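Long-range contacts in autoinducer 2 sensor kinase/phosphatase LuxQ (Vibrio cholerae, PDB 3C38), which is the periplasmic part of a quorum-sensing receptor that binds LuxP with AI-2 and switches from histidine kinase to phosphatase when the signal is present: residues F85-D95 with Q106-R114; L161-R172 with V181-T192. All blocks are in the same frame, centred on the assembly; numbering follows the deposited sequence.

Interaction 1 of 2, residues F85-D95 with Q106-R114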
loop_
_atom_site.group_PDB
_atom_site.type_symbol
_atom_site.label_atom_id
_atom_site.label_comp_id
_atom_site.label_asym_id
_atom_site.label_seq_id
_atom_site.Cartn_x
_atom_site.Cartn_y
_atom_site.Cartn_z
ATOM N N PHE A 85 12.280 3.238 2.532
ATOM C CA PHE A 85 13.563 3.743 2.068
ATOM C C PHE A 85 13.627 5.228 2.418
ATOM O O PHE A 85 12.601 5.912 2.462
ATOM C CB PHE A 85 13.767 3.477 0.565
ATOM C CG PHE A 85 12.889 4.287 -0.331
ATOM C CD1 PHE A 85 13.188 5.618 -0.600
ATOM C CD2 PHE A 85 11.762 3.717 -0.918
ATOM C CE1 PHE A 85 12.385 6.362 -1.439
ATOM C CE2 PHE A 85 10.947 4.455 -1.762
ATOM C CZ PHE A 85 11.257 5.780 -2.025
ATOM N N ILE A 86 14.832 5.711 2.707
ATOM C CA ILE A 86 15.024 7.109 3.079
ATOM C C ILE A 86 15.726 7.890 1.978
ATOM O O ILE A 86 16.768 7.474 1.475
ATOM C CB ILE A 86 15.840 7.215 4.385
ATOM C CG1 ILE A 86 15.091 6.513 5.518
ATOM C CG2 ILE A 86 16.069 8.672 4.751
ATOM C CD1 ILE A 86 15.861 6.460 6.815
ATOM N N SER A 87 15.136 9.021 1.608
ATOM C CA SER A 87 15.684 9.872 0.564
ATOM C C SER A 87 16.224 11.204 1.084
ATOM O O SER A 87 15.836 11.694 2.143
ATOM C CB SER A 87 14.620 10.164 -0.502
ATOM O OG SER A 87 14.355 11.564 -0.614
ATOM N N SER A 88 17.133 11.773 0.308
ATOM C CA SER A 88 17.738 13.060 0.591
ATOM C C SER A 88 18.002 13.542 -0.825
ATOM O O SER A 88 19.062 13.282 -1.395
ATOM C CB SER A 88 19.044 12.893 1.364
ATOM O OG SER A 88 19.428 14.133 1.937
ATOM N N HIS A 89 17.012 14.226 -1.388
ATOM C CA HIS A 89 17.071 14.688 -2.767
ATOM C C HIS A 89 17.051 13.397 -3.591
ATOM O O HIS A 89 16.717 12.333 -3.064
ATOM C CB HIS A 89 18.340 15.505 -3.028
ATOM C CG HIS A 89 18.555 16.598 -2.034
ATOM N ND1 HIS A 89 17.553 17.469 -1.662
ATOM C CD2 HIS A 89 19.641 16.943 -1.303
ATOM C CE1 HIS A 89 18.011 18.299 -0.743
ATOM N NE2 HIS A 89 19.278 18.001 -0.506
ATOM N N ASP A 90 17.402 13.472 -4.867
ATOM C CA ASP A 90 17.378 12.282 -5.709
ATOM C C ASP A 90 18.308 11.177 -5.219
ATOM O O ASP A 90 18.503 10.174 -5.905
ATOM C CB ASP A 90 17.733 12.647 -7.147
ATOM C CG ASP A 90 16.910 13.801 -7.672
ATOM O OD1 ASP A 90 15.661 13.715 -7.637
ATOM O OD2 ASP A 90 17.513 14.798 -8.126
ATOM N N ASN A 91 18.881 11.352 -4.036
ATOM C CA ASN A 91 19.785 10.347 -3.497
ATOM C C ASN A 91 18.996 9.392 -2.594
ATOM O O ASN A 91 17.927 9.746 -2.083
ATOM C CB ASN A 91 20.919 11.038 -2.715
ATOM C CG ASN A 91 22.137 10.134 -2.502
ATOM O OD1 ASN A 91 22.384 9.213 -3.280
ATOM N ND2 ASN A 91 22.912 10.416 -1.458
ATOM N N ILE A 92 19.511 8.178 -2.422
ATOM C CA ILE A 92 18.866 7.188 -1.570
ATOM C C ILE A 92 19.909 6.777 -0.538
ATOM O O ILE A 92 20.845 6.033 -0.842
ATOM C CB ILE A 92 18.412 5.934 -2.368
ATOM C CG1 ILE A 92 17.477 6.335 -3.511
ATOM C CG2 ILE A 92 17.678 4.970 -1.449
ATOM C CD1 ILE A 92 16.137 6.852 -3.064
ATOM N N LEU A 93 19.749 7.280 0.681
ATOM C CA LEU A 93 20.681 6.991 1.758
ATOM C C LEU A 93 20.476 5.585 2.285
ATOM O O LEU A 93 21.437 4.912 2.665
ATOM C CB LEU A 93 20.497 7.993 2.904
ATOM C CG LEU A 93 20.650 9.487 2.599
ATOM C CD1 LEU A 93 20.341 10.299 3.849
ATOM C CD2 LEU A 93 22.058 9.772 2.107
ATOM N N TRP A 94 19.221 5.143 2.309
ATOM C CA TRP A 94 18.905 3.815 2.812
ATOM C C TRP A 94 17.718 3.171 2.088
ATOM O O TRP A 94 16.883 3.859 1.493
ATOM C CB TRP A 94 18.621 3.893 4.310
ATOM C CG TRP A 94 18.364 2.569 4.948
ATOM C CD1 TRP A 94 19.292 1.647 5.332
ATOM C CD2 TRP A 94 17.084 2.019 5.285
ATOM N NE1 TRP A 94 18.669 0.555 5.897
ATOM C CE2 TRP A 94 17.315 0.760 5.881
ATOM C CE3 TRP A 94 15.766 2.472 5.144
ATOM C CZ2 TRP A 94 16.272 -0.057 6.332
ATOM C CZ3 TRP A 94 14.731 1.661 5.592
ATOM C CH2 TRP A 94 14.991 0.412 6.181
ATOM N N ASP A 95 17.660 1.843 2.162
ATOM C CA ASP A 95 16.619 1.043 1.530
ATOM C C ASP A 95 16.521 -0.258 2.322
ATOM O O ASP A 95 17.528 -0.950 2.499
ATOM C CB ASP A 95 17.025 0.756 0.082
ATOM C CG ASP A 95 16.177 -0.312 -0.574
ATOM O OD1 ASP A 95 16.565 -0.775 -1.664
ATOM O OD2 ASP A 95 15.126 -0.691 -0.017
ATOM N N GLN A 106 16.361 -0.639 -8.167
ATOM C CA GLN A 106 16.829 0.496 -7.384
ATOM C C GLN A 106 16.619 1.839 -8.105
ATOM O O GLN A 106 16.311 2.848 -7.472
ATOM C CB GLN A 106 18.311 0.300 -7.060
ATOM C CG GLN A 106 18.805 1.039 -5.822
ATOM C CD GLN A 106 18.167 0.530 -4.536
ATOM O OE1 GLN A 106 17.968 -0.672 -4.359
ATOM N NE2 GLN A 106 17.861 1.446 -3.626
ATOM N N GLN A 107 16.765 1.844 -9.426
ATOM C CA GLN A 107 16.613 3.072 -10.203
ATOM C C GLN A 107 15.169 3.541 -10.304
ATOM O O GLN A 107 14.908 4.740 -10.393
ATOM C CB GLN A 107 17.177 2.885 -11.611
ATOM C CG GLN A 107 18.451 2.063 -11.661
ATOM C CD GLN A 107 18.187 0.575 -11.476
ATOM O OE1 GLN A 107 17.523 -0.059 -12.307
ATOM N NE2 GLN A 107 18.705 0.009 -10.385
ATOM N N GLU A 108 14.230 2.601 -10.316
ATOM C CA GLU A 108 12.815 2.956 -10.388
ATOM C C GLU A 108 12.410 3.591 -9.062
ATOM O O GLU A 108 11.538 4.458 -9.007
ATOM C CB GLU A 108 11.961 1.714 -10.658
ATOM C CG GLU A 108 12.100 1.150 -12.069
ATOM C CD GLU A 108 11.850 2.193 -13.142
ATOM O OE1 GLU A 108 10.907 2.996 -12.984
ATOM O OE2 GLU A 108 12.592 2.206 -14.148
ATOM N N LEU A 109 13.065 3.148 -7.994
ATOM C CA LEU A 109 12.805 3.664 -6.663
ATOM C C LEU A 109 13.160 5.154 -6.654
ATOM O O LEU A 109 12.473 5.962 -6.034
ATOM C CB LEU A 109 13.652 2.893 -5.649
ATOM C CG LEU A 109 13.013 2.574 -4.301
ATOM C CD1 LEU A 109 11.733 1.792 -4.518
ATOM C CD2 LEU A 109 13.981 1.779 -3.450
ATOM N N ASN A 110 14.230 5.510 -7.367
ATOM C CA ASN A 110 14.682 6.899 -7.458
ATOM C C ASN A 110 13.648 7.754 -8.155
ATOM O O ASN A 110 13.439 8.917 -7.806
ATOM C CB ASN A 110 15.997 6.985 -8.239
ATOM C CG ASN A 110 17.211 6.863 -7.352
ATOM O OD1 ASN A 110 17.564 7.799 -6.640
ATOM N ND2 ASN A 110 17.853 5.700 -7.382
ATOM N N LYS A 111 13.002 7.168 -9.152
ATOM C CA LYS A 111 11.981 7.869 -9.914
ATOM C C LYS A 111 10.741 8.154 -9.064
ATOM O O LYS A 111 10.013 9.128 -9.306
ATOM C CB LYS A 111 11.610 7.032 -11.133
ATOM C CG LYS A 111 12.827 6.550 -11.934
ATOM C CD LYS A 111 12.392 5.932 -13.263
ATOM C CE LYS A 111 13.554 5.743 -14.223
ATOM N NZ LYS A 111 13.062 5.338 -15.574
ATOM N N LEU A 112 10.509 7.303 -8.065
ATOM C CA LEU A 112 9.367 7.453 -7.169
ATOM C C LEU A 112 9.560 8.659 -6.265
ATOM O O LEU A 112 8.593 9.308 -5.877
ATOM C CB LEU A 112 9.189 6.194 -6.318
ATOM C CG LEU A 112 8.796 4.925 -7.076
ATOM C CD1 LEU A 112 8.652 3.764 -6.102
ATOM C CD2 LEU A 112 7.487 5.161 -7.817
ATOM N N ILE A 113 10.818 8.947 -5.934
ATOM C CA ILE A 113 11.162 10.087 -5.090
ATOM C C ILE A 113 10.446 11.320 -5.620
ATOM O O ILE A 113 9.799 12.048 -4.882
ATOM C CB ILE A 113 12.672 10.387 -5.137
ATOM C CG1 ILE A 113 13.476 9.120 -4.846
ATOM C CG2 ILE A 113 13.012 11.483 -4.153
ATOM C CD1 ILE A 113 13.312 8.595 -3.465
ATOM N N ARG A 114 10.583 11.548 -6.915
ATOM C CA ARG A 114 9.963 12.693 -7.564
ATOM C C ARG A 114 8.451 12.569 -7.602
ATOM O O ARG A 114 7.731 13.515 -7.284
ATOM C CB ARG A 114 10.487 12.816 -8.994
ATOM C CG ARG A 114 11.953 13.168 -9.095
ATOM C CD ARG A 114 12.188 14.607 -8.674
ATOM N NE ARG A 114 13.601 14.965 -8.748
ATOM C CZ ARG A 114 14.035 16.156 -9.140
ATOM N NH1 ARG A 114 13.163 17.095 -9.489
ATOM N NH2 ARG A 114 15.336 16.401 -9.194
#

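Interaction 2 of 2, residues L161-R172 with V181-T192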
loop_
_atom_site.group_PDB
_atom_site.type_symbol
_atom_site.label_atom_id
_atom_site.label_comp_id
_atom_site.label_asym_id
_atom_site.label_seq_id
_atom_site.Cartn_x
_atom_site.Cartn_y
_atom_site.Cartn_z
ATOM N N LEU A 161 0.218 -3.387 -3.936
ATOM C CA LEU A 161 -1.105 -3.968 -4.129
ATOM C C LEU A 161 -1.108 -5.325 -4.842
ATOM O O LEU A 161 -1.884 -6.212 -4.483
ATOM C CB LEU A 161 -1.997 -2.978 -4.881
ATOM C CG LEU A 161 -2.128 -1.637 -4.147
ATOM C CD1 LEU A 161 -2.990 -0.689 -4.947
ATOM C CD2 LEU A 161 -2.734 -1.851 -2.754
ATOM N N ASN A 162 -0.246 -5.484 -5.841
ATOM C CA ASN A 162 -0.173 -6.740 -6.586
ATOM C C ASN A 162 0.049 -7.897 -5.629
ATOM O O ASN A 162 0.973 -7.867 -4.814
ATOM C CB ASN A 162 0.985 -6.706 -7.602
ATOM C CG ASN A 162 0.843 -5.563 -8.598
ATOM O OD1 ASN A 162 0.726 -4.392 -8.210
ATOM N ND2 ASN A 162 0.835 -5.896 -9.882
ATOM N N ASP A 163 -0.806 -8.906 -5.734
ATOM C CA ASP A 163 -0.703 -10.095 -4.901
ATOM C C ASP A 163 -0.724 -9.854 -3.399
ATOM O O ASP A 163 -0.331 -10.733 -2.629
ATOM C CB ASP A 163 0.569 -10.860 -5.259
ATOM C CG ASP A 163 0.551 -11.369 -6.681
ATOM O OD1 ASP A 163 1.618 -11.347 -7.312
ATOM O OD2 ASP A 163 -0.530 -11.791 -7.158
ATOM N N ASN A 164 -1.178 -8.683 -2.969
ATOM C CA ASN A 164 -1.226 -8.424 -1.536
ATOM C C ASN A 164 -2.495 -9.078 -0.968
ATOM O O ASN A 164 -3.521 -8.417 -0.754
ATOM C CB ASN A 164 -1.247 -6.931 -1.236
ATOM C CG ASN A 164 -0.930 -6.652 0.204
ATOM O OD1 ASN A 164 -1.370 -7.388 1.087
ATOM N ND2 ASN A 164 -0.157 -5.594 0.462
ATOM N N PHE A 165 -2.408 -10.382 -0.717
ATOM C CA PHE A 165 -3.544 -11.137 -0.214
ATOM C C PHE A 165 -4.003 -10.672 1.153
ATOM O O PHE A 165 -5.197 -10.552 1.402
ATOM C CB PHE A 165 -3.209 -12.634 -0.156
ATOM C CG PHE A 165 -4.378 -13.498 0.241
ATOM C CD1 PHE A 165 -5.356 -13.844 -0.694
ATOM C CD2 PHE A 165 -4.535 -13.912 1.566
ATOM C CE1 PHE A 165 -6.480 -14.589 -0.317
ATOM C CE2 PHE A 165 -5.657 -14.657 1.957
ATOM C CZ PHE A 165 -6.633 -14.994 1.011
ATOM N N ALA A 166 -3.051 -10.402 2.038
ATOM C CA ALA A 166 -3.375 -9.974 3.396
ATOM C C ALA A 166 -4.236 -8.719 3.420
ATOM O O ALA A 166 -5.196 -8.627 4.186
ATOM C CB ALA A 166 -2.079 -9.751 4.208
ATOM N N LEU A 167 -3.894 -7.749 2.583
ATOM C CA LEU A 167 -4.663 -6.513 2.533
ATOM C C LEU A 167 -6.120 -6.751 2.118
ATOM O O LEU A 167 -7.055 -6.284 2.775
ATOM C CB LEU A 167 -4.028 -5.532 1.548
ATOM C CG LEU A 167 -4.919 -4.312 1.286
ATOM C CD1 LEU A 167 -5.021 -3.510 2.570
ATOM C CD2 LEU A 167 -4.363 -3.457 0.170
ATOM N N LEU A 168 -6.299 -7.479 1.020
ATOM C CA LEU A 168 -7.624 -7.755 0.478
ATOM C C LEU A 168 -8.478 -8.636 1.381
ATOM O O LEU A 168 -9.676 -8.412 1.522
ATOM C CB LEU A 168 -7.496 -8.439 -0.880
ATOM C CG LEU A 168 -8.362 -7.921 -2.021
ATOM C CD1 LEU A 168 -8.718 -9.088 -2.957
ATOM C CD2 LEU A 168 -9.605 -7.250 -1.467
ATOM N N GLU A 169 -7.858 -9.661 1.953
ATOM C CA GLU A 169 -8.547 -10.591 2.839
ATOM C C GLU A 169 -9.020 -9.857 4.091
ATOM O O GLU A 169 -10.108 -10.107 4.609
ATOM C CB GLU A 169 -7.605 -11.744 3.215
ATOM C CG GLU A 169 -8.081 -12.580 4.397
ATOM C CD GLU A 169 -9.382 -13.308 4.112
ATOM O OE1 GLU A 169 -9.993 -13.804 5.085
ATOM O OE2 GLU A 169 -9.787 -13.384 2.925
ATOM N N ASN A 170 -8.191 -8.943 4.571
ATOM C CA ASN A 170 -8.523 -8.153 5.744
ATOM C C ASN A 170 -9.767 -7.297 5.460
ATOM O O ASN A 170 -10.596 -7.069 6.347
ATOM C CB ASN A 170 -7.329 -7.279 6.096
ATOM C CG ASN A 170 -7.672 -6.207 7.088
ATOM O OD1 ASN A 170 -7.779 -6.468 8.296
ATOM N ND2 ASN A 170 -7.863 -4.983 6.591
ATOM N N ILE A 171 -9.913 -6.834 4.218
ATOM C CA ILE A 171 -11.078 -6.037 3.846
ATOM C C ILE A 171 -12.289 -6.959 3.656
ATOM O O ILE A 171 -13.418 -6.607 4.019
ATOM C CB ILE A 171 -10.832 -5.257 2.541
ATOM C CG1 ILE A 171 -9.749 -4.204 2.760
ATOM C CG2 ILE A 171 -12.127 -4.586 2.063
ATOM C CD1 ILE A 171 -9.436 -3.411 1.509
ATOM N N ARG A 172 -12.045 -8.146 3.103
ATOM C CA ARG A 172 -13.105 -9.113 2.872
ATOM C C ARG A 172 -13.729 -9.508 4.202
ATOM O O ARG A 172 -14.950 -9.470 4.358
ATOM C CB ARG A 172 -12.570 -10.380 2.193
ATOM C CG ARG A 172 -13.667 -11.411 1.877
ATOM C CD ARG A 172 -13.135 -12.841 1.760
ATOM N NE ARG A 172 -12.627 -13.350 3.039
ATOM C CZ ARG A 172 -13.364 -13.489 4.146
ATOM N NH1 ARG A 172 -14.657 -13.164 4.151
ATOM N NH2 ARG A 172 -12.805 -13.943 5.262
ATOM N N VAL A 181 -12.179 -8.995 -5.263
ATOM C CA VAL A 181 -11.172 -8.979 -6.314
ATOM C C VAL A 181 -10.727 -7.530 -6.486
ATOM O O VAL A 181 -11.548 -6.650 -6.769
ATOM C CB VAL A 181 -11.733 -9.452 -7.673
ATOM C CG1 VAL A 181 -10.623 -9.386 -8.712
ATOM C CG2 VAL A 181 -12.305 -10.869 -7.562
ATOM N N LEU A 182 -9.440 -7.275 -6.296
ATOM C CA LEU A 182 -8.922 -5.929 -6.467
ATOM C C LEU A 182 -8.348 -5.900 -7.870
ATOM O O LEU A 182 -7.491 -6.710 -8.223
ATOM C CB LEU A 182 -7.835 -5.610 -5.433
ATOM C CG LEU A 182 -7.137 -4.248 -5.587
ATOM C CD1 LEU A 182 -8.172 -3.131 -5.533
ATOM C CD2 LEU A 182 -6.103 -4.062 -4.482
ATOM N N ALA A 183 -8.832 -4.969 -8.680
ATOM C CA ALA A 183 -8.361 -4.893 -10.051
ATOM C C ALA A 183 -8.169 -3.479 -10.566
ATOM O O ALA A 183 -8.632 -2.512 -9.965
ATOM C CB ALA A 183 -9.334 -5.636 -10.963
ATOM N N VAL A 184 -7.471 -3.399 -11.694
ATOM C CA VAL A 184 -7.209 -2.153 -12.397
ATOM C C VAL A 184 -7.779 -2.395 -13.788
ATOM O O VAL A 184 -7.189 -3.122 -14.586
ATOM C CB VAL A 184 -5.689 -1.862 -12.525
ATOM C CG1 VAL A 184 -5.474 -0.618 -13.377
ATOM C CG2 VAL A 184 -5.064 -1.675 -11.148
ATOM N N ASP A 185 -8.935 -1.806 -14.064
ATOM C CA ASP A 185 -9.598 -1.967 -15.355
ATOM C C ASP A 185 -10.138 -3.396 -15.480
ATOM O O ASP A 185 -11.175 -3.740 -14.911
ATOM C CB ASP A 185 -8.609 -1.661 -16.490
ATOM C CG ASP A 185 -9.248 -1.724 -17.870
ATOM O OD1 ASP A 185 -10.495 -1.746 -17.968
ATOM O OD2 ASP A 185 -8.494 -1.741 -18.868
ATOM N N THR A 186 -9.427 -4.238 -16.211
ATOM C CA THR A 186 -9.873 -5.611 -16.381
ATOM C C THR A 186 -8.838 -6.569 -15.810
ATOM O O THR A 186 -9.074 -7.773 -15.713
ATOM C CB THR A 186 -10.135 -5.897 -17.880
ATOM O OG1 THR A 186 -11.543 -6.081 -18.071
ATOM C CG2 THR A 186 -9.359 -7.126 -18.381
ATOM N N THR A 187 -7.702 -6.013 -15.403
ATOM C CA THR A 187 -6.614 -6.798 -14.854
ATOM C C THR A 187 -6.649 -6.890 -13.331
ATOM O O THR A 187 -6.604 -5.880 -12.624
ATOM C CB THR A 187 -5.276 -6.212 -15.287
ATOM O OG1 THR A 187 -5.276 -6.062 -16.710
ATOM C CG2 THR A 187 -4.138 -7.126 -14.877
ATOM N N PRO A 188 -6.730 -8.113 -12.808
ATOM C CA PRO A 188 -6.771 -8.330 -11.361
ATOM C C PRO A 188 -5.403 -8.152 -10.701
ATOM O O PRO A 188 -4.392 -8.627 -11.223
ATOM C CB PRO A 188 -7.261 -9.776 -11.236
ATOM C CG PRO A 188 -7.930 -10.044 -12.553
ATOM C CD PRO A 188 -7.034 -9.361 -13.525
ATOM N N LEU A 189 -5.376 -7.467 -9.559
ATOM C CA LEU A 189 -4.137 -7.299 -8.811
ATOM C C LEU A 189 -4.055 -8.434 -7.791
ATOM O O LEU A 189 -3.040 -9.108 -7.666
ATOM C CB LEU A 189 -4.113 -5.948 -8.100
ATOM C CG LEU A 189 -4.025 -4.756 -9.047
ATOM C CD1 LEU A 189 -3.825 -3.473 -8.238
ATOM C CD2 LEU A 189 -2.850 -4.965 -10.016
ATOM N N VAL A 190 -5.143 -8.658 -7.071
ATOM C CA VAL A 190 -5.181 -9.734 -6.086
ATOM C C VAL A 190 -6.637 -10.140 -5.905
ATOM O O VAL A 190 -7.544 -9.332 -6.127
ATOM C CB VAL A 190 -4.548 -9.304 -4.721
ATOM C CG1 VAL A 190 -5.349 -8.189 -4.082
ATOM C CG2 VAL A 190 -4.457 -10.511 -3.792
ATOM N N SER A 191 -6.850 -11.395 -5.520
ATOM C CA SER A 191 -8.186 -11.955 -5.344
ATOM C C SER A 191 -8.246 -12.879 -4.139
ATOM O O SER A 191 -7.232 -13.478 -3.756
ATOM C CB SER A 191 -8.561 -12.747 -6.599
ATOM O OG SER A 191 -9.645 -13.629 -6.377
ATOM N N THR A 192 -9.430 -12.995 -3.542
ATOM C CA THR A 192 -9.613 -13.873 -2.397
ATOM C C THR A 192 -10.259 -15.202 -2.810
ATOM O O THR A 192 -10.441 -16.083 -1.966
ATOM C CB THR A 192 -10.529 -13.241 -1.330
ATOM O OG1 THR A 192 -11.814 -12.990 -1.903
ATOM C CG2 THR A 192 -9.936 -11.952 -0.795
#

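Interaction 1 of 2, residues F85-D95 with Q106-R114
F85, on the inner strand of a β-hairpin, lays one face of its ring against L109 of helix 106-114, in a PAS-like unit, an antiparallel five-stranded sheet of order 2-1-5-4-3 flanked by helices, consistent with the Cache clan of this periplasmic domain. The helix crosses strand 85-88 at -60°, with the two short axes 10.0 Å apart at closest approach, a spacing suited to side-chain packing. The ring of F85 and the side chain of L109 run past each other in opposite directions. L109 CG stands 4.1 Å from the centroid of the F85 ring and 26° off its normal, which meets the geometry of a CH-pi contact, and both methyls of L109 also approach the CD2 side. Placing CG between the backbone N and the carbonyl carbon (chi1 70°) turns this ring toward the helix. Beyond the two segments, Y156 stacks with the ring and M138 touches it.

One turn further along the helix, I113 touches S87 with both branches. I113 CD1 packs on S87 CB at 3.6 Å and points toward F85 and I92, while I113 CG2 lies 3.8 Å from S87 OG. I92 comes from the outer strand of the hairpin and slants across both I113 and N110; I92 CG1 is 3.5 Å from N110 OD1.

Towards the solvent the chemistry becomes ionic. D90, in the type II' turn S88-N91, faces R114 with carboxylate and guanidinium planes nearly coplanar. The arginine presents its side, NE and NH2, one nitrogen to each oxygen, and both oxygens use their syn lone pairs. R114 NE meets D90 OD1 at 2.7 Å, and R114 NH2 reaches D90 OD2 at 2.9 Å.

Interaction 2 of 2, residues L161-R172 with V181-T192
L168 reaches from helix 165-172 onto the hairpin formed by strands 181-184 and 187-191, where its CB, CG and CD1 all meet V190 CG1, with CG and CD1 adding other partners. L168 CB lies 3.9 Å from V190 CG1. L168 CG comes closer to V190 CG1, at 3.7 Å, and also approaches L182 CB. At the tip, L168 CD1 rests 3.4 Å from V190 O and meets T192 CG2 at 3.8 Å. The side chains of L168 and V190 lie alongside one another, pointing opposite ways.

V190 belongs to a classic beta bulge: L189 and V190 both face L182, whose carbonyl oxygen accepts from both their backbone nitrogens. The second V190 methyl, CG2, is placed anti to the backbone N and packs against the start of the helix, 3.7 Å from F165 N. Just before that start, N164 is the N-cap, its OD1 accepting from L167 N. The preceding turn is tied to the bulge by D163 N, which donates to L189 O over 3.0 Å at 169°, from above the carbonyl plane. In the first turn, F165 itself turns its ring edge to S191 O, which lies near the ring plane, 3.6 Å from F165 CD1.

In the fold
Interactions 1 and 2 lie on opposite sides of the chain's centre, with centres 27 Å apart and no touch between them. Each sets a helix against a hairpin that ends a sheet: 91-95 is an outermost strand of the five-stranded sheet, 187-191 of the four-stranded one. The order differs, since in interaction 1 the hairpin precedes the helix and in interaction 2 it follows. Both are partly buried, but interaction 2 has eight buried residues among fourteen touching, against four of eleven in interaction 1. Their polar links across the contact differ in kind: a side-chain salt bridge between exposed residues in interaction 1, a backbone hydrogen bond from the turn before the helix in interaction 2.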